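Local coordinates for uncharacterized protein (Bacteroides ovatus, PDB 4ID2) that is of unknown function, a DUF4738 family protein with a beta-barrel-like fold, at residues G25-K33 with G65-I73; T36-S47 with Y113-Y123. One frame throughout, in Å; residues are numbered along the deposited sequence.

Interaction 1. Residues G25-K33 with G65-I73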
loop_
_atom_site.group_PDB
_atom_site.type_symbol
_atom_site.label_atom_id
_atom_site.label_comp_id
_atom_site.label_asym_id
_atom_site.label_seq_id
_atom_site.Cartn_x
_atom_site.Cartn_y
_atom_site.Cartn_z
ATOM N N GLY A 25 0.133 -21.546 -26.356
ATOM C CA GLY A 25 -1.197 -21.319 -26.903
ATOM C C GLY A 25 -1.926 -20.135 -26.293
ATOM O O GLY A 25 -1.343 -19.352 -25.534
ATOM N N LEU A 26 -3.229 -20.015 -26.611
ATOM C CA LEU A 26 -4.094 -18.928 -26.145
ATOM C C LEU A 26 -4.732 -19.277 -24.778
ATOM O O LEU A 26 -5.727 -20.000 -24.720
ATOM C CB LEU A 26 -5.169 -18.656 -27.213
ATOM C CG LEU A 26 -6.054 -17.428 -27.026
ATOM C CD1 LEU A 26 -5.243 -16.139 -27.105
ATOM C CD2 LEU A 26 -7.152 -17.400 -28.076
ATOM N N GLN A 27 -4.145 -18.753 -23.683
ATOM C CA GLN A 27 -4.607 -19.020 -22.312
ATOM C C GLN A 27 -5.858 -18.221 -21.954
ATOM O O GLN A 27 -5.966 -17.052 -22.315
ATOM C CB GLN A 27 -3.503 -18.700 -21.274
ATOM C CG GLN A 27 -2.571 -19.869 -20.964
ATOM C CD GLN A 27 -1.647 -20.190 -22.110
ATOM O OE1 GLN A 27 -0.584 -19.579 -22.261
ATOM N NE2 GLN A 27 -2.021 -21.156 -22.944
ATOM N N ARG A 28 -6.779 -18.837 -21.197
ATOM C CA ARG A 28 -7.987 -18.159 -20.730
ATOM C C ARG A 28 -8.371 -18.618 -19.321
ATOM O O ARG A 28 -8.080 -19.745 -18.918
ATOM C CB ARG A 28 -9.150 -18.348 -21.705
ATOM C CG ARG A 28 -9.620 -19.773 -21.938
ATOM C CD ARG A 28 -10.774 -19.770 -22.930
ATOM N NE ARG A 28 -10.348 -19.338 -24.266
ATOM C CZ ARG A 28 -11.164 -18.998 -25.263
ATOM N NH1 ARG A 28 -12.485 -19.022 -25.092
ATOM N NH2 ARG A 28 -10.668 -18.624 -26.437
HETATM N N MSE A 29 -8.992 -17.706 -18.568
HETATM C CA MSE A 29 -9.401 -17.945 -17.178
HETATM C C MSE A 29 -10.753 -18.646 -17.102
HETATM O O MSE A 29 -11.574 -18.523 -18.010
HETATM C CB MSE A 29 -9.459 -16.630 -16.386
HETATM C CG MSE A 29 -8.090 -16.071 -16.073
HETATM SE SE MSE A 29 -8.192 -14.476 -14.993
HETATM C CE MSE A 29 -8.283 -15.225 -13.179
ATOM N N GLN A 30 -10.979 -19.378 -16.007
ATOM C CA GLN A 30 -12.233 -20.104 -15.779
ATOM C C GLN A 30 -13.386 -19.118 -15.548
ATOM O O GLN A 30 -13.146 -17.982 -15.134
ATOM C CB GLN A 30 -12.089 -21.049 -14.566
ATOM N N THR A 31 -14.629 -19.546 -15.810
ATOM C CA THR A 31 -15.801 -18.696 -15.591
ATOM C C THR A 31 -16.191 -18.678 -14.105
ATOM O O THR A 31 -16.729 -19.678 -13.623
ATOM C CB THR A 31 -16.992 -19.196 -16.422
ATOM O OG1 THR A 31 -17.259 -20.552 -16.072
ATOM C CG2 THR A 31 -16.759 -19.083 -17.919
ATOM N N SER A 32 -15.935 -17.569 -13.380
ATOM C CA SER A 32 -16.346 -17.454 -11.970
ATOM C C SER A 32 -17.696 -16.767 -11.899
ATOM O O SER A 32 -17.991 -15.902 -12.721
ATOM C CB SER A 32 -15.317 -16.695 -11.135
ATOM O OG SER A 32 -14.967 -15.469 -11.746
ATOM N N LYS A 33 -18.510 -17.145 -10.915
ATOM C CA LYS A 33 -19.854 -16.606 -10.741
ATOM C C LYS A 33 -20.236 -16.614 -9.257
ATOM O O LYS A 33 -19.843 -17.534 -8.543
ATOM C CB LYS A 33 -20.817 -17.476 -11.559
ATOM C CG LYS A 33 -22.261 -17.020 -11.640
ATOM C CD LYS A 33 -23.019 -17.955 -12.590
ATOM C CE LYS A 33 -24.523 -17.802 -12.569
ATOM N NZ LYS A 33 -25.000 -16.738 -13.495
ATOM N N GLY A 65 5.923 -14.199 -23.208
ATOM C CA GLY A 65 5.389 -14.398 -24.553
ATOM C C GLY A 65 4.051 -15.118 -24.612
ATOM O O GLY A 65 3.519 -15.311 -25.709
ATOM N N ASP A 66 3.488 -15.524 -23.447
ATOM C CA ASP A 66 2.191 -16.210 -23.395
ATOM C C ASP A 66 1.059 -15.197 -23.551
ATOM O O ASP A 66 1.005 -14.230 -22.791
ATOM C CB ASP A 66 2.020 -16.980 -22.066
ATOM C CG ASP A 66 3.000 -18.115 -21.837
ATOM O OD1 ASP A 66 3.511 -18.675 -22.837
ATOM O OD2 ASP A 66 3.222 -18.476 -20.660
ATOM N N THR A 67 0.155 -15.416 -24.521
ATOM C CA THR A 67 -0.973 -14.517 -24.770
ATOM C C THR A 67 -2.191 -14.955 -23.946
ATOM O O THR A 67 -2.562 -16.127 -23.973
ATOM C CB THR A 67 -1.293 -14.466 -26.269
ATOM O OG1 THR A 67 -1.260 -15.787 -26.815
ATOM C CG2 THR A 67 -0.316 -13.594 -27.033
ATOM N N TYR A 68 -2.808 -14.008 -23.225
ATOM C CA TYR A 68 -3.982 -14.252 -22.389
ATOM C C TYR A 68 -5.196 -13.492 -22.921
ATOM O O TYR A 68 -5.061 -12.324 -23.288
ATOM C CB TYR A 68 -3.697 -13.814 -20.939
ATOM C CG TYR A 68 -2.568 -14.580 -20.287
ATOM C CD1 TYR A 68 -1.241 -14.212 -20.488
ATOM C CD2 TYR A 68 -2.822 -15.675 -19.472
ATOM C CE1 TYR A 68 -0.195 -14.921 -19.900
ATOM C CE2 TYR A 68 -1.786 -16.384 -18.866
ATOM C CZ TYR A 68 -0.469 -16.005 -19.083
ATOM O OH TYR A 68 0.582 -16.690 -18.508
ATOM N N VAL A 69 -6.380 -14.137 -22.952
ATOM C CA VAL A 69 -7.620 -13.466 -23.357
ATOM C C VAL A 69 -8.165 -12.744 -22.109
ATOM O O VAL A 69 -8.122 -13.294 -21.000
ATOM C CB VAL A 69 -8.660 -14.418 -24.011
ATOM C CG1 VAL A 69 -9.364 -15.281 -22.988
ATOM C CG2 VAL A 69 -9.693 -13.638 -24.807
ATOM N N ASP A 70 -8.629 -11.501 -22.286
ATOM C CA ASP A 70 -9.145 -10.690 -21.184
ATOM C C ASP A 70 -10.598 -11.089 -20.862
ATOM O O ASP A 70 -11.229 -11.812 -21.641
ATOM C CB ASP A 70 -9.046 -9.203 -21.545
ATOM C CG ASP A 70 -9.054 -8.240 -20.373
ATOM O OD1 ASP A 70 -9.268 -8.695 -19.221
ATOM O OD2 ASP A 70 -8.876 -7.036 -20.604
ATOM N N ASN A 71 -11.120 -10.629 -19.711
ATOM C CA ASN A 71 -12.471 -10.968 -19.273
ATOM C C ASN A 71 -13.417 -9.785 -19.243
ATOM O O ASN A 71 -12.994 -8.634 -19.152
ATOM C CB ASN A 71 -12.423 -11.554 -17.850
ATOM C CG ASN A 71 -11.496 -12.732 -17.708
ATOM O OD1 ASN A 71 -11.786 -13.832 -18.182
ATOM N ND2 ASN A 71 -10.355 -12.539 -17.058
ATOM N N LYS A 72 -14.717 -10.104 -19.256
ATOM C CA LYS A 72 -15.807 -9.163 -19.034
ATOM C C LYS A 72 -16.498 -9.618 -17.757
ATOM O O LYS A 72 -16.486 -10.818 -17.468
ATOM C CB LYS A 72 -16.788 -9.080 -20.220
ATOM C CG LYS A 72 -17.618 -10.332 -20.488
ATOM C CD LYS A 72 -18.520 -10.141 -21.713
ATOM C CE LYS A 72 -19.344 -11.369 -21.996
ATOM N NZ LYS A 72 -20.283 -11.155 -23.126
ATOM N N ILE A 73 -17.078 -8.690 -16.983
ATOM C CA ILE A 73 -17.794 -9.044 -15.767
ATOM C C ILE A 73 -19.172 -8.413 -15.820
ATOM O O ILE A 73 -19.267 -7.193 -15.819
ATOM C CB ILE A 73 -17.018 -8.652 -14.477
ATOM C CG1 ILE A 73 -15.759 -9.538 -14.333
ATOM C CG2 ILE A 73 -17.918 -8.833 -13.256
ATOM C CD1 ILE A 73 -14.882 -9.269 -13.173
HETATM O O HOH W 1 -9.714 -15.263 -19.811
HETATM O O HOH W 2 -13.254 -15.645 -16.812
#
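Asp-66 meets Gln-27 at the start of the pairing: the amide oxygen OE1 of Gln-27 lies 3.7 Å from CB of Asp-66, with the amide and carboxylate planes almost perpendicular. At Thr-67 the backbone bonding begins, since its O accepts from N of Gln-27 at 3.1 Å with an N-H...O angle of 148°. The side chain of Thr-67 also crosses that of Leu-26 at about a right angle. Tyr-68 pairs with Gln-27 in a parallel bridge, both side chains on one face of the sheet. There the Gln-27 CB approaches the ring obliquely, 3.6 Å from CD2 of Tyr-68, and the bend at chi2 (71°) folds the amide back toward Asp-66. Val-69 closes the bridge: its N gives a straighter bond to O of Gln-27 (3.0 Å, 165°), so Gln-27 is gripped through both its N and its O. One methyl of Val-69, CG1, presses against CB of Arg-28, whose guanidinium forms a salt bridge with Asp-55. Beyond this point water replaces direct bonding. One molecule takes the N-H of Met-29 and donates to O of Val-69 and OD1 of Asn-71, while a second joins OD1 of Asn-71 to O of Gln-30. ND2 of Asn-71 lies 3.6 Å from SE of Met-29, a selenomethionine, and is hydrogen-bonded to O of Leu-108. The short strand 26-27 thus lies parallel to strand 67-79, which pairs with strands 43-53, 60-61 and 82-89, and side chains of Met-29 and Asp-70 reach Ile-107 of strand 107-116.

Interaction 2. Residues T36-S47 with Y113-Y123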
loop_
_atom_site.group_PDB
_atom_site.type_symbol
_atom_site.label_atom_id
_atom_site.label_comp_id
_atom_site.label_asym_id
_atom_site.label_seq_id
_atom_site.Cartn_x
_atom_site.Cartn_y
_atom_site.Cartn_z
ATOM N N THR A 36 -24.928 -12.581 -4.276
ATOM C CA THR A 36 -24.853 -12.045 -2.916
ATOM C C THR A 36 -26.144 -11.339 -2.535
ATOM O O THR A 36 -26.633 -10.503 -3.293
ATOM C CB THR A 36 -23.667 -11.077 -2.775
ATOM O OG1 THR A 36 -22.492 -11.721 -3.256
ATOM C CG2 THR A 36 -23.434 -10.644 -1.334
ATOM N N ASP A 37 -26.668 -11.654 -1.352
ATOM C CA ASP A 37 -27.864 -11.040 -0.797
ATOM C C ASP A 37 -27.462 -10.197 0.403
ATOM O O ASP A 37 -26.732 -10.675 1.277
ATOM C CB ASP A 37 -28.894 -12.109 -0.388
ATOM C CG ASP A 37 -29.504 -12.882 -1.543
ATOM O OD1 ASP A 37 -29.345 -12.444 -2.703
ATOM O OD2 ASP A 37 -30.136 -13.928 -1.288
ATOM N N PHE A 38 -27.915 -8.939 0.434
ATOM C CA PHE A 38 -27.612 -8.021 1.524
ATOM C C PHE A 38 -28.689 -6.951 1.628
ATOM O O PHE A 38 -29.510 -6.804 0.717
ATOM C CB PHE A 38 -26.238 -7.374 1.305
ATOM C CG PHE A 38 -26.146 -6.559 0.038
ATOM C CD1 PHE A 38 -26.477 -5.212 0.033
ATOM C CD2 PHE A 38 -25.747 -7.142 -1.156
ATOM C CE1 PHE A 38 -26.418 -4.471 -1.139
ATOM C CE2 PHE A 38 -25.699 -6.402 -2.328
ATOM C CZ PHE A 38 -26.029 -5.072 -2.313
ATOM N N LYS A 39 -28.668 -6.197 2.729
ATOM C CA LYS A 39 -29.598 -5.097 2.977
ATOM C C LYS A 39 -28.862 -3.773 2.862
ATOM O O LYS A 39 -27.696 -3.683 3.249
ATOM C CB LYS A 39 -30.240 -5.219 4.367
ATOM C CG LYS A 39 -31.414 -6.175 4.415
ATOM C CD LYS A 39 -31.966 -6.297 5.826
ATOM C CE LYS A 39 -33.041 -7.350 5.936
ATOM N NZ LYS A 39 -33.374 -7.655 7.354
ATOM N N PHE A 40 -29.530 -2.752 2.329
ATOM C CA PHE A 40 -28.973 -1.401 2.241
ATOM C C PHE A 40 -30.107 -0.403 2.450
ATOM O O PHE A 40 -31.129 -0.487 1.765
ATOM C CB PHE A 40 -28.248 -1.171 0.911
ATOM C CG PHE A 40 -27.737 0.238 0.733
ATOM C CD1 PHE A 40 -26.936 0.829 1.696
ATOM C CD2 PHE A 40 -28.044 0.966 -0.408
ATOM C CE1 PHE A 40 -26.444 2.117 1.521
ATOM C CE2 PHE A 40 -27.553 2.259 -0.579
ATOM C CZ PHE A 40 -26.765 2.830 0.390
ATOM N N LYS A 41 -29.963 0.482 3.460
ATOM C CA LYS A 41 -30.994 1.447 3.851
ATOM C C LYS A 41 -32.322 0.703 4.140
ATOM O O LYS A 41 -33.404 1.189 3.808
ATOM C CB LYS A 41 -31.161 2.553 2.787
ATOM C CG LYS A 41 -29.888 3.370 2.575
ATOM C CD LYS A 41 -30.137 4.634 1.768
ATOM C CE LYS A 41 -28.963 5.583 1.804
ATOM N NZ LYS A 41 -29.247 6.842 1.063
ATOM N N GLY A 42 -32.206 -0.481 4.745
ATOM C CA GLY A 42 -33.344 -1.311 5.113
ATOM C C GLY A 42 -34.068 -2.059 4.006
ATOM O O GLY A 42 -35.088 -2.695 4.287
ATOM N N LYS A 43 -33.567 -2.018 2.752
ATOM C CA LYS A 43 -34.186 -2.730 1.628
ATOM C C LYS A 43 -33.289 -3.891 1.203
ATOM O O LYS A 43 -32.073 -3.751 1.231
ATOM C CB LYS A 43 -34.432 -1.771 0.451
ATOM C CG LYS A 43 -35.539 -0.747 0.708
ATOM C CD LYS A 43 -36.943 -1.351 0.616
ATOM C CE LYS A 43 -38.025 -0.303 0.701
ATOM N NZ LYS A 43 -39.386 -0.903 0.687
ATOM N N ASP A 44 -33.890 -5.032 0.821
ATOM C CA ASP A 44 -33.168 -6.239 0.398
ATOM C C ASP A 44 -32.679 -6.144 -1.050
ATOM O O ASP A 44 -33.479 -5.855 -1.946
ATOM C CB ASP A 44 -34.086 -7.469 0.520
ATOM C CG ASP A 44 -34.535 -7.793 1.931
ATOM O OD1 ASP A 44 -33.689 -7.750 2.850
ATOM O OD2 ASP A 44 -35.724 -8.141 2.110
ATOM N N TYR A 45 -31.380 -6.418 -1.284
ATOM C CA TYR A 45 -30.763 -6.414 -2.619
ATOM C C TYR A 45 -30.250 -7.791 -2.980
ATOM O O TYR A 45 -29.818 -8.517 -2.094
ATOM C CB TYR A 45 -29.571 -5.441 -2.681
ATOM C CG TYR A 45 -29.960 -3.985 -2.663
ATOM C CD1 TYR A 45 -30.439 -3.388 -1.506
ATOM C CD2 TYR A 45 -29.795 -3.184 -3.788
ATOM C CE1 TYR A 45 -30.819 -2.052 -1.485
ATOM C CE2 TYR A 45 -30.146 -1.838 -3.770
ATOM C CZ TYR A 45 -30.609 -1.263 -2.599
ATOM O OH TYR A 45 -30.986 0.059 -2.572
ATOM N N HIS A 46 -30.243 -8.122 -4.275
ATOM C CA HIS A 46 -29.670 -9.358 -4.826
ATOM C C HIS A 46 -28.620 -8.929 -5.829
ATOM O O HIS A 46 -28.926 -8.108 -6.687
ATOM C CB HIS A 46 -30.743 -10.241 -5.494
ATOM C CG HIS A 46 -31.569 -11.048 -4.544
ATOM N ND1 HIS A 46 -32.141 -10.480 -3.419
ATOM C CD2 HIS A 46 -31.966 -12.338 -4.630
ATOM C CE1 HIS A 46 -32.823 -11.452 -2.830
ATOM N NE2 HIS A 46 -32.732 -12.592 -3.515
ATOM N N SER A 47 -27.381 -9.418 -5.704
ATOM C CA SER A 47 -26.295 -9.027 -6.597
ATOM C C SER A 47 -25.707 -10.241 -7.268
ATOM O O SER A 47 -25.138 -11.083 -6.583
ATOM C CB SER A 47 -25.218 -8.290 -5.809
ATOM O OG SER A 47 -24.115 -7.942 -6.627
ATOM N N TYR A 113 -18.880 -7.939 -4.077
ATOM C CA TYR A 113 -19.595 -7.135 -3.081
ATOM C C TYR A 113 -18.675 -6.981 -1.872
ATOM O O TYR A 113 -18.140 -7.986 -1.394
ATOM C CB TYR A 113 -20.928 -7.801 -2.666
ATOM C CG TYR A 113 -21.564 -7.142 -1.457
ATOM C CD1 TYR A 113 -22.250 -5.939 -1.576
ATOM C CD2 TYR A 113 -21.397 -7.671 -0.182
ATOM C CE1 TYR A 113 -22.795 -5.304 -0.464
ATOM C CE2 TYR A 113 -21.927 -7.037 0.941
ATOM C CZ TYR A 113 -22.628 -5.853 0.794
ATOM O OH TYR A 113 -23.182 -5.206 1.872
ATOM N N ASP A 114 -18.455 -5.745 -1.414
ATOM C CA ASP A 114 -17.577 -5.479 -0.288
ATOM C C ASP A 114 -18.387 -5.035 0.921
ATOM O O ASP A 114 -18.392 -5.728 1.929
ATOM C CB ASP A 114 -16.513 -4.430 -0.657
ATOM C CG ASP A 114 -15.499 -4.207 0.446
ATOM O OD1 ASP A 114 -14.693 -5.124 0.705
ATOM O OD2 ASP A 114 -15.528 -3.128 1.066
ATOM N N LYS A 115 -19.055 -3.888 0.834
ATOM C CA LYS A 115 -19.822 -3.353 1.959
ATOM C C LYS A 115 -20.800 -2.287 1.497
ATOM O O LYS A 115 -20.813 -1.930 0.318
ATOM C CB LYS A 115 -18.853 -2.740 3.005
ATOM C CG LYS A 115 -18.094 -1.494 2.519
ATOM C CD LYS A 115 -16.912 -1.173 3.419
ATOM C CE LYS A 115 -16.167 0.074 3.003
ATOM N NZ LYS A 115 -14.947 0.293 3.831
ATOM N N THR A 116 -21.606 -1.779 2.436
ATOM C CA THR A 116 -22.522 -0.663 2.217
ATOM C C THR A 116 -22.026 0.514 3.038
ATOM O O THR A 116 -21.600 0.323 4.175
ATOM C CB THR A 116 -23.956 -1.023 2.594
ATOM O OG1 THR A 116 -23.994 -1.551 3.917
ATOM C CG2 THR A 116 -24.595 -1.979 1.611
ATOM N N THR A 117 -22.072 1.717 2.464
ATOM C CA THR A 117 -21.648 2.958 3.121
ATOM C C THR A 117 -22.753 3.995 2.931
ATOM O O THR A 117 -23.641 3.764 2.109
ATOM C CB THR A 117 -20.294 3.435 2.531
ATOM O OG1 THR A 117 -20.500 3.947 1.210
ATOM C CG2 THR A 117 -19.236 2.338 2.514
ATOM N N PRO A 118 -22.707 5.166 3.602
ATOM C CA PRO A 118 -23.748 6.187 3.360
ATOM C C PRO A 118 -23.804 6.643 1.893
ATOM O O PRO A 118 -24.874 7.017 1.416
ATOM C CB PRO A 118 -23.343 7.338 4.291
ATOM C CG PRO A 118 -22.479 6.712 5.327
ATOM C CD PRO A 118 -21.732 5.627 4.609
ATOM N N GLN A 119 -22.658 6.586 1.177
ATOM C CA GLN A 119 -22.586 6.940 -0.242
ATOM C C GLN A 119 -23.384 5.934 -1.067
ATOM O O GLN A 119 -24.296 6.320 -1.797
ATOM C CB GLN A 119 -21.123 7.001 -0.746
ATOM C CG GLN A 119 -20.436 8.346 -0.488
ATOM C CD GLN A 119 -20.207 8.646 0.977
ATOM O OE1 GLN A 119 -20.016 7.744 1.804
ATOM N NE2 GLN A 119 -20.180 9.927 1.332
ATOM N N GLY A 120 -23.062 4.659 -0.903
ATOM C CA GLY A 120 -23.749 3.595 -1.617
ATOM C C GLY A 120 -23.204 2.206 -1.346
ATOM O O GLY A 120 -22.502 1.977 -0.358
ATOM N N ILE A 121 -23.529 1.280 -2.245
ATOM C CA ILE A 121 -23.107 -0.113 -2.198
ATOM C C ILE A 121 -21.718 -0.167 -2.808
ATOM O O ILE A 121 -21.574 0.179 -3.975
ATOM C CB ILE A 121 -24.129 -0.993 -2.973
ATOM C CG1 ILE A 121 -25.545 -0.852 -2.367
ATOM C CG2 ILE A 121 -23.689 -2.465 -2.994
ATOM C CD1 ILE A 121 -26.635 -1.231 -3.272
ATOM N N VAL A 122 -20.707 -0.606 -2.046
ATOM C CA VAL A 122 -19.324 -0.642 -2.515
ATOM C C VAL A 122 -18.924 -2.051 -2.930
ATOM O O VAL A 122 -19.141 -3.006 -2.183
ATOM C CB VAL A 122 -18.361 -0.094 -1.437
ATOM C CG1 VAL A 122 -16.910 -0.130 -1.923
ATOM C CG2 VAL A 122 -18.757 1.323 -1.039
ATOM N N TYR A 123 -18.295 -2.158 -4.111
ATOM C CA TYR A 123 -17.757 -3.401 -4.655
ATOM C C TYR A 123 -16.260 -3.296 -4.735
ATOM O O TYR A 123 -15.754 -2.258 -5.143
ATOM C CB TYR A 123 -18.299 -3.688 -6.060
ATOM C CG TYR A 123 -19.737 -4.147 -6.086
ATOM C CD1 TYR A 123 -20.781 -3.242 -5.943
ATOM C CD2 TYR A 123 -20.058 -5.486 -6.278
ATOM C CE1 TYR A 123 -22.108 -3.667 -5.924
ATOM C CE2 TYR A 123 -21.381 -5.920 -6.267
ATOM C CZ TYR A 123 -22.405 -5.002 -6.118
ATOM O OH TYR A 123 -23.710 -5.421 -6.118
HETATM O O HOH W 3 -25.003 -5.131 4.325
HETATM O O HOH W 4 -27.455 5.659 -1.693
#
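Two first torsions set the rings of Phe-38 and Tyr-113 face to face: CG of Phe-38 stands between its backbone N and carbonyl carbon (chi1 61°), and CG of Tyr-113 extends opposite its own N (169°). The rings form an offset stack, centroids 4.1 Å apart and planes 18° from parallel, with CE1 of Tyr-113 over the centre of the Phe-38 ring. CB of Tyr-45 lies over the opposite face, toward the rim. A water links OH of Tyr-113 to O of Lys-39, and CG2 of Thr-36 touches the Tyr-113 ring 3.8 Å from CD2. Ile-121 fits among three aromatic side chains through different branches. Its CG2 lies 3.6 Å from CZ of Phe-38 and its CG1 3.7 Å from CD2 of Phe-40, while CD1 makes a CH-pi contact over the face of Tyr-45, 4.0 Å from the ring centroid. The side chains of Phe-40 and Thr-116 run alongside each other in opposing directions, CD1 of Phe-40 lying 3.6 Å from CB of Thr-116, and CZ of Phe-40 reaches CA of Gly-120. The one direct hydrogen bond between the two segments joins OG of Ser-47 to OH of Tyr-123 at 2.6 Å, with OG at the edge of the tyrosine ring. Two beta hairpins therefore pack by their side chains: 36-47 turns through a type I' turn, and 113-123 carries a classic bulge where Asp-114 and Lys-115 face Val-122. Leu-75 of strand 67-79 touches both Ser-47 and Tyr-123, strand 134-142 flanks strand 121-128, and residues 36-38 continue their sheet into an antiparallel strand of a second subunit.

Interactions 1 and 2 lie on opposite sides of the chain's centre, their centres about 29 Å apart, and no direct touch joins them beyond the adjoining of their segments in sequence. Along the chain they interleave: 25-33, 36-47, 65-73, 113-123. Strand 26-27 leads on to strand 33-40, and both belong to the mixed sheet, in which strand 43-53 runs beside strand 67-79. Interaction 1 is an edge pairing within that sheet near the surface, whereas interaction 2 packs the sheet against the four-stranded antiparallel one. Together they tie the modelled N-terminal end to one sheet and join the two sheets of the beta-barrel-like fold.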